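Local coordinates for protein AgaA (Rhizobium radiobacter, PDB 6HLX) that binds the opine agropinic acid as the periplasmic substrate-binding protein of an ABC transporter, probably delivering it for import into the cell, at residues Y5-T17 / T23-G35. Sequence-based numbering, arbitrary orientation.
Sequences YFGLSGEPSTLDT and TSGRTVKLAIHRG. With G9Z (agropinic acid), chain E.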
ATOM      1  N   TYR A   5     -16.368  14.912   8.231  1.00 19.83           N
ATOM      2  CA  TYR A   5     -15.013  15.481   8.217  1.00 18.34           C
ATOM      3  C   TYR A   5     -14.085  14.330   8.606  1.00 22.27           C
ATOM      4  O   TYR A   5     -14.264  13.707   9.670  1.00 21.15           O
ATOM      5  CB  TYR A   5     -14.884  16.636   9.213  1.00 19.21           C
ATOM      6  CG  TYR A   5     -15.746  17.860   8.925  1.00 21.23           C
ATOM      7  CD1 TYR A   5     -16.314  18.066   7.665  1.00 22.14           C
ATOM      8  CD2 TYR A   5     -15.964  18.824   9.900  1.00 23.62           C
ATOM      9  CE1 TYR A   5     -17.120  19.176   7.404  1.00 22.97           C
ATOM     10  CE2 TYR A   5     -16.737  19.960   9.636  1.00 25.00           C
ATOM     11  CZ  TYR A   5     -17.284  20.147   8.377  1.00 28.92           C
ATOM     12  OH  TYR A   5     -18.039  21.276   8.114  1.00 31.11           O
ATOM     13  N   PHE A   6     -13.114  14.054   7.731  1.00 19.40           N
ATOM     14  CA  PHE A   6     -12.199  12.917   7.871  1.00 18.25           C
ATOM     15  C   PHE A   6     -10.778  13.466   8.047  1.00 21.77           C
ATOM     16  O   PHE A   6     -10.246  14.111   7.144  1.00 21.00           O
ATOM     17  CB  PHE A   6     -12.293  12.084   6.592  1.00 19.19           C
ATOM     18  CG  PHE A   6     -11.702  10.688   6.611  1.00 20.04           C
ATOM     19  CD1 PHE A   6     -10.332  10.490   6.797  1.00 23.89           C
ATOM     20  CD2 PHE A   6     -12.506   9.575   6.389  1.00 21.98           C
ATOM     21  CE1 PHE A   6      -9.786   9.195   6.771  1.00 24.75           C
ATOM     22  CE2 PHE A   6     -11.955   8.288   6.331  1.00 24.37           C
ATOM     23  CZ  PHE A   6     -10.606   8.104   6.534  1.00 23.49           C
ATOM     24  N   GLY A   7     -10.193  13.209   9.204  1.00 20.82           N
ATOM     25  CA  GLY A   7      -8.857  13.678   9.516  1.00 20.10           C
ATOM     26  C   GLY A   7      -7.812  12.728   8.971  1.00 21.76           C
ATOM     27  O   GLY A   7      -7.616  11.637   9.517  1.00 20.61           O
ATOM     28  N   LEU A   8      -7.135  13.134   7.887  1.00 18.72           N
ATOM     29  CA  LEU A   8      -6.059  12.333   7.283  1.00 19.99           C
ATOM     30  C   LEU A   8      -4.710  12.624   7.975  1.00 21.93           C
ATOM     31  O   LEU A   8      -4.461  13.751   8.417  1.00 21.17           O
ATOM     32  CB  LEU A   8      -5.889  12.668   5.786  1.00 20.62           C
ATOM     33  CG  LEU A   8      -6.965  12.278   4.789  1.00 24.95           C
ATOM     34  CD1 LEU A   8      -6.613  12.883   3.421  1.00 24.59           C
ATOM     35  CD2 LEU A   8      -7.131  10.748   4.703  1.00 25.28           C
ATOM     36  N   SER A   9      -3.791  11.626   7.946  1.00 19.48           N
ATOM     37  CA  SER A   9      -2.465  11.763   8.553  1.00 18.15           C
ATOM     38  C   SER A   9      -1.508  12.634   7.745  1.00 20.91           C
ATOM     39  O   SER A   9      -0.375  12.855   8.183  1.00 21.31           O
ATOM     40  CB  SER A   9      -1.845  10.388   8.812  1.00 20.51           C
ATOM     41  OG  SER A   9      -1.613   9.734   7.580  1.00 21.69           O
ATOM     42  N   GLY A  10      -1.962  13.116   6.584  1.00 19.48           N
ATOM     43  CA  GLY A  10      -1.157  14.010   5.765  1.00 19.45           C
ATOM     44  C   GLY A  10      -1.889  14.527   4.550  1.00 22.40           C
ATOM     45  O   GLY A  10      -2.945  14.010   4.180  1.00 21.90           O
ATOM     46  N   GLU A  11      -1.261  15.482   3.878  1.00 20.04           N
ATOM     47  CA  GLU A  11      -1.784  16.019   2.639  1.00 19.50           C
ATOM     48  C   GLU A  11      -1.236  15.179   1.479  1.00 21.69           C
ATOM     49  O   GLU A  11      -0.019  15.004   1.380  1.00 21.33           O
ATOM     50  CB  GLU A  11      -1.359  17.491   2.489  1.00 21.16           C
ATOM     51  CG  GLU A  11      -1.748  18.118   1.164  1.00 21.22           C
ATOM     52  CD  GLU A  11      -1.657  19.637   1.128  1.00 28.14           C
ATOM     53  OE1 GLU A  11      -2.392  20.255   0.326  1.00 24.48           O
ATOM     54  OE2 GLU A  11      -0.856  20.215   1.899  1.00 25.36           O
ATOM     55  N   PRO A  12      -2.093  14.692   0.560  1.00 20.70           N
ATOM     56  CA  PRO A  12      -1.555  13.912  -0.575  1.00 19.62           C
ATOM     57  C   PRO A  12      -0.594  14.752  -1.421  1.00 21.78           C
ATOM     58  O   PRO A  12      -0.882  15.918  -1.746  1.00 21.07           O
ATOM     59  CB  PRO A  12      -2.810  13.576  -1.394  1.00 21.36           C
ATOM     60  CG  PRO A  12      -3.934  13.556  -0.353  1.00 25.00           C
ATOM     61  CD  PRO A  12      -3.568  14.726   0.547  1.00 21.24           C
ATOM     62  N   SER A  13       0.553  14.168  -1.775  1.00 19.44           N
ATOM     63  CA  SER A  13       1.532  14.848  -2.636  1.00 20.30           C
ATOM     64  C   SER A  13       0.954  14.976  -4.056  1.00 23.79           C
ATOM     65  O   SER A  13       1.265  15.928  -4.774  1.00 24.60           O
ATOM     66  CB  SER A  13       2.834  14.054  -2.670  1.00 23.18           C
ATOM     67  OG  SER A  13       2.569  12.747  -3.148  1.00 23.80           O
ATOM     68  N   THR A  14       0.066  14.032  -4.431  1.00 21.12           N
ATOM     69  CA  THR A  14      -0.623  14.016  -5.723  1.00 20.97           C
ATOM     70  C   THR A  14      -1.849  13.111  -5.694  1.00 22.49           C
ATOM     71  O   THR A  14      -1.908  12.160  -4.912  1.00 22.23           O
ATOM     72  CB  THR A  14       0.316  13.592  -6.882  1.00 25.25           C
ATOM     73  OG1 THR A  14      -0.399  13.774  -8.119  1.00 24.91           O
ATOM     74  CG2 THR A  14       0.811  12.138  -6.766  1.00 24.87           C
ATOM     75  N   LEU A  15      -2.825  13.410  -6.564  1.00 20.98           N
ATOM     76  CA  LEU A  15      -3.970  12.534  -6.744  1.00 19.54           C
ATOM     77  C   LEU A  15      -3.828  11.799  -8.099  1.00 21.90           C
ATOM     78  O   LEU A  15      -4.722  11.047  -8.478  1.00 21.71           O
ATOM     79  CB  LEU A  15      -5.291  13.296  -6.654  1.00 19.08           C
ATOM     80  CG  LEU A  15      -5.643  13.846  -5.259  1.00 22.25           C
ATOM     81  CD1 LEU A  15      -6.986  14.586  -5.306  1.00 20.20           C
ATOM     82  CD2 LEU A  15      -5.722  12.705  -4.221  1.00 25.27           C
ATOM     83  N   ASP A  16      -2.689  12.022  -8.820  1.00 21.08           N
ATOM     84  CA  ASP A  16      -2.398  11.359 -10.108  1.00 20.88           C
ATOM     85  C   ASP A  16      -2.668   9.854  -9.881  1.00 22.74           C
ATOM     86  O   ASP A  16      -2.100   9.246  -8.971  1.00 21.03           O
ATOM     87  CB  ASP A  16      -0.949  11.645 -10.560  1.00 22.69           C
ATOM     88  CG  ASP A  16      -0.573  11.010 -11.882  1.00 29.50           C
ATOM     89  OD1 ASP A  16      -1.148   9.957 -12.221  1.00 29.86           O
ATOM     90  OD2 ASP A  16       0.330  11.537 -12.554  1.00 31.49           O
ATOM     91  N   THR A  17      -3.650   9.298 -10.605  1.00 20.45           N
ATOM     92  CA  THR A  17      -4.126   7.958 -10.247  1.00 19.65           C
ATOM     93  C   THR A  17      -3.072   6.881 -10.243  1.00 21.04           C
ATOM     94  O   THR A  17      -3.115   6.028  -9.348  1.00 21.77           O
ATOM     95  CB  THR A  17      -5.336   7.513 -11.073  1.00 20.84           C
ATOM     96  OG1 THR A  17      -4.942   7.297 -12.434  1.00 21.61           O
ATOM     97  CG2 THR A  17      -6.511   8.543 -10.991  1.00 19.22           C
ATOM     98  N   THR A  23      -0.911   6.217   1.885  1.00 16.88           N
ATOM     99  CA  THR A  23      -2.302   5.966   2.314  1.00 17.13           C
ATOM    100  C   THR A  23      -3.186   7.210   2.219  1.00 21.09           C
ATOM    101  O   THR A  23      -4.374   7.085   1.888  1.00 18.70           O
ATOM    102  CB  THR A  23      -2.293   5.341   3.711  1.00 19.03           C
ATOM    103  OG1 THR A  23      -1.422   4.210   3.655  1.00 19.91           O
ATOM    104  CG2 THR A  23      -3.680   4.901   4.183  1.00 20.08           C
ATOM    105  N   SER A  24      -2.613   8.409   2.483  1.00 18.04           N
ATOM    106  CA  SER A  24      -3.451   9.630   2.441  1.00 18.24           C
ATOM    107  C   SER A  24      -4.041   9.865   1.042  1.00 21.45           C
ATOM    108  O   SER A  24      -5.262  10.004   0.906  1.00 20.59           O
ATOM    109  CB  SER A  24      -2.667  10.849   2.926  1.00 20.55           C
ATOM    110  OG  SER A  24      -2.273  10.656   4.276  1.00 22.41           O
ATOM    111  N   GLY A  25      -3.173   9.863   0.019  1.00 20.24           N
ATOM    112  CA  GLY A  25      -3.596  10.036  -1.366  1.00 19.54           C
ATOM    113  C   GLY A  25      -4.542   8.922  -1.792  1.00 20.45           C
ATOM    114  O   GLY A  25      -5.566   9.184  -2.422  1.00 20.11           O
ATOM    115  N   ARG A  26      -4.237   7.662  -1.410  1.00 17.93           N
ATOM    116  CA  ARG A  26      -5.104   6.527  -1.751  1.00 17.30           C
ATOM    117  C   ARG A  26      -6.514   6.695  -1.180  1.00 20.41           C
ATOM    118  O   ARG A  26      -7.486   6.405  -1.871  1.00 20.57           O
ATOM    119  CB  ARG A  26      -4.511   5.220  -1.231  1.00 18.61           C
ATOM    120  CG  ARG A  26      -3.336   4.791  -2.081  1.00 21.46           C
ATOM    121  CD  ARG A  26      -2.686   3.571  -1.493  1.00 23.11           C
ATOM    122  NE  ARG A  26      -2.275   2.684  -2.579  1.00 25.13           N
ATOM    123  CZ  ARG A  26      -1.707   1.497  -2.402  1.00 30.54           C
ATOM    124  NH1 ARG A  26      -1.399   1.075  -1.178  1.00 21.40           N
ATOM    125  NH2 ARG A  26      -1.436   0.725  -3.446  1.00 20.78           N
ATOM    126  N   THR A  27      -6.625   7.153   0.097  1.00 18.43           N
ATOM    127  CA  THR A  27      -7.933   7.313   0.758  1.00 18.30           C
ATOM    128  C   THR A  27      -8.828   8.287  -0.038  1.00 19.70           C
ATOM    129  O   THR A  27      -9.997   7.997  -0.240  1.00 20.29           O
ATOM    130  CB  THR A  27      -7.733   7.781   2.225  1.00 21.75           C
ATOM    131  OG1 THR A  27      -6.924   6.798   2.892  1.00 19.62           O
ATOM    132  CG2 THR A  27      -9.072   7.993   2.972  1.00 19.47           C
ATOM    133  N   VAL A  28      -8.248   9.408  -0.538  1.00 17.82           N
ATOM    134  CA  VAL A  28      -9.005  10.370  -1.335  1.00 18.64           C
ATOM    135  C   VAL A  28      -9.340   9.744  -2.709  1.00 21.05           C
ATOM    136  O   VAL A  28     -10.483   9.815  -3.164  1.00 19.89           O
ATOM    137  CB  VAL A  28      -8.291  11.740  -1.464  1.00 20.78           C
ATOM    138  CG1 VAL A  28      -9.117  12.707  -2.320  1.00 20.45           C
ATOM    139  CG2 VAL A  28      -8.015  12.350  -0.077  1.00 19.83           C
ATOM    140  N   LYS A  29      -8.356   9.100  -3.340  1.00 18.05           N
ATOM    141  CA  LYS A  29      -8.599   8.467  -4.660  1.00 17.20           C
ATOM    142  C   LYS A  29      -9.732   7.442  -4.599  1.00 19.92           C
ATOM    143  O   LYS A  29     -10.514   7.348  -5.540  1.00 20.40           O
ATOM    144  CB  LYS A  29      -7.345   7.744  -5.174  1.00 18.61           C
ATOM    145  CG  LYS A  29      -6.315   8.718  -5.732  1.00 19.11           C
ATOM    146  CD  LYS A  29      -5.227   8.046  -6.593  1.00 20.51           C
ATOM    147  CE  LYS A  29      -4.424   7.000  -5.814  1.00 21.62           C
ATOM    148  NZ  LYS A  29      -3.191   6.588  -6.556  1.00 21.18           N
ATOM    149  N   LEU A  30      -9.832   6.692  -3.490  1.00 16.96           N
ATOM    150  CA  LEU A  30     -10.846   5.636  -3.365  1.00 17.18           C
ATOM    151  C   LEU A  30     -12.269   6.172  -3.105  1.00 21.17           C
ATOM    152  O   LEU A  30     -13.241   5.423  -3.208  1.00 21.84           O
ATOM    153  CB  LEU A  30     -10.414   4.580  -2.343  1.00 17.54           C
ATOM    154  CG  LEU A  30      -9.164   3.802  -2.771  1.00 21.06           C
ATOM    155  CD1 LEU A  30      -8.597   3.026  -1.611  1.00 21.90           C
ATOM    156  CD2 LEU A  30      -9.431   2.900  -4.008  1.00 21.62           C
ATOM    157  N   ALA A  31     -12.391   7.474  -2.868  1.00 18.85           N
ATOM    158  CA  ALA A  31     -13.703   8.110  -2.762  1.00 18.27           C
ATOM    159  C   ALA A  31     -14.163   8.541  -4.164  1.00 20.88           C
ATOM    160  O   ALA A  31     -15.356   8.543  -4.441  1.00 21.20           O
ATOM    161  CB  ALA A  31     -13.597   9.351  -1.868  1.00 18.81           C
ATOM    162  N   ILE A  32     -13.229   8.982  -5.010  1.00 17.84           N
ATOM    163  CA  ILE A  32     -13.527   9.592  -6.318  1.00 18.20           C
ATOM    164  C   ILE A  32     -13.424   8.627  -7.492  1.00 20.96           C
ATOM    165  O   ILE A  32     -13.949   8.940  -8.558  1.00 20.70           O
ATOM    166  CB  ILE A  32     -12.500  10.755  -6.499  1.00 24.09           C
ATOM    167  CG1 ILE A  32     -12.764  11.889  -5.472  1.00 25.59           C
ATOM    168  CG2 ILE A  32     -12.417  11.311  -7.950  1.00 29.50           C
ATOM    169  CD1 ILE A  32     -11.425  12.806  -5.315  1.00 37.21           C
ATOM    170  N   HIS A  33     -12.674   7.533  -7.336  1.00 17.58           N
ATOM    171  CA  HIS A  33     -12.387   6.663  -8.476  1.00 17.61           C
ATOM    172  C   HIS A  33     -12.820   5.227  -8.300  1.00 21.31           C
ATOM    173  O   HIS A  33     -12.922   4.748  -7.179  1.00 19.45           O
ATOM    174  CB  HIS A  33     -10.861   6.681  -8.745  1.00 18.42           C
ATOM    175  CG  HIS A  33     -10.344   7.998  -9.249  1.00 20.94           C
ATOM    176  ND1 HIS A  33     -10.692   8.478 -10.493  1.00 22.38           N
ATOM    177  CD2 HIS A  33      -9.473   8.861  -8.669  1.00 21.52           C
ATOM    178  CE1 HIS A  33     -10.059   9.632 -10.623  1.00 22.35           C
ATOM    179  NE2 HIS A  33      -9.303   9.897  -9.545  1.00 21.60           N
ATOM    180  N   ARG A  34     -12.933   4.507  -9.437  1.00 18.77           N
ATOM    181  CA  ARG A  34     -13.240   3.086  -9.481  1.00 18.85           C
ATOM    182  C   ARG A  34     -12.435   2.447 -10.605  1.00 20.93           C
ATOM    183  O   ARG A  34     -12.170   3.098 -11.619  1.00 20.07           O
ATOM    184  CB  ARG A  34     -14.755   2.870  -9.733  1.00 19.60           C
ATOM    185  CG  ARG A  34     -15.648   3.087  -8.493  1.00 22.04           C
ATOM    186  CD  ARG A  34     -15.353   2.044  -7.421  1.00 24.70           C
ATOM    187  NE  ARG A  34     -16.107   2.220  -6.173  1.00 25.67           N
ATOM    188  CZ  ARG A  34     -15.715   2.964  -5.141  1.00 27.30           C
ATOM    189  NH1 ARG A  34     -14.597   3.687  -5.215  1.00 18.48           N
ATOM    190  NH2 ARG A  34     -16.446   3.010  -4.037  1.00 27.01           N
ATOM    191  N   GLY A  35     -12.094   1.169 -10.426  1.00 18.39           N
ATOM    192  CA  GLY A  35     -11.445   0.374 -11.468  1.00 18.13           C
ATOM    193  C   GLY A  35     -12.432  -0.586 -12.094  1.00 21.08           C
ATOM    194  O   GLY A  35     -13.641  -0.511 -11.826  1.00 18.94           O
TER
HETATM  195  OAM G9Z E 604       1.579   6.209   3.442  1.00 19.83           O
HETATM  196  CAB G9Z E 604       2.230   5.915   4.454  1.00 20.73           C
HETATM  197  CAC G9Z E 604       2.487   6.836   5.490  1.00 21.35           C
HETATM  198  CB  G9Z E 604       3.308   6.059   6.564  1.00 20.86           C
HETATM  199  CA  G9Z E 604       3.619   4.715   5.928  1.00 19.50           C
HETATM  200  C   G9Z E 604       3.255   3.636   6.796  1.00 21.29           C
HETATM  201  O   G9Z E 604       2.062   3.226   6.787  1.00 20.70           O
HETATM  202  N   G9Z E 604       2.870   4.744   4.630  1.00 18.24           N
HETATM  203  CAG G9Z E 604       2.752   3.563   3.691  1.00 18.29           C
HETATM  204  CAH G9Z E 604       4.014   3.433   2.837  1.00 20.27           C
HETATM  205  OAP G9Z E 604       5.090   3.154   3.732  1.00 20.84           O
HETATM  206  CAI G9Z E 604       3.909   2.321   1.790  1.00 20.24           C
HETATM  207  OAQ G9Z E 604       2.598   2.377   1.172  1.00 19.16           O
HETATM  208  CAJ G9Z E 604       4.966   2.500   0.648  1.00 19.85           C
HETATM  209  OAR G9Z E 604       4.821   1.437  -0.311  1.00 20.34           O
HETATM  210  CAK G9Z E 604       6.444   2.628   1.090  1.00 19.14           C
HETATM  211  OAT G9Z E 604       7.243   3.068  -0.025  1.00 20.09           O
HETATM  212  CAL G9Z E 604       6.993   1.333   1.708  1.00 19.08           C
HETATM  213  OAS G9Z E 604       8.325   1.558   2.220  1.00 20.39           O
HETATM  214  OXT G9Z E 604       4.144   3.168   7.558  1.00 20.87           O
HETATM  215  O   HOH W   1      -3.343   8.738   5.834  1.00 24.38           O
HETATM  216  O   HOH W   2      -2.189   9.504  -6.197  1.00 21.00           O
HETATM  217  O   HOH W   3      -7.204  11.741  -9.369  1.00 21.97           O
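Buried Lys29 reaches back from the helix to the loop before it, its NZ bonded to Thr17 O at 2.8 Å from above that carbonyl's plane, 41° out of it. This is the first strand-loop-helix unit of the family 5 solute-binding fold: strand 5-8 and helix 23-32 run nearly antiparallel, at 154°, as the chain doubles back over the mixed sheet. The lysine's CD rests on Leu15 O, 3.6 Å away, and a bend at chi3 then turns NZ toward Thr17 O. Thr17 O, Val19 O, Glu135 as salt-bridge partner and a water that also links Thr14 O and Asp16 O surround the ammonium, four partners sharing three protons, which probably keeps it charged. Between strand and helix Val28 is the hub. Its CG2 meets Leu8 CD1 at 3.8 Å, while its CB and CG1 receive Leu15 CD2, the side chains lying crosswise; Ile172 closes the cluster. Pro12 lies against Gly25, which has no side chain to hold it off, and their CA atoms are 4.5 Å apart. One water bridges Ser9 OG and Ser24 OG, and Tyr332 also bonds Ser9. The helix starts at the ligand: Thr23 N donates to agropinic acid OAM at 2.9 Å, nearly straight. Past the helix's other end, the His33 ring is sandwiched between Ile32 CG2 and Thr17 CG2, the latter methyl 3.4 Å from His33 NE2.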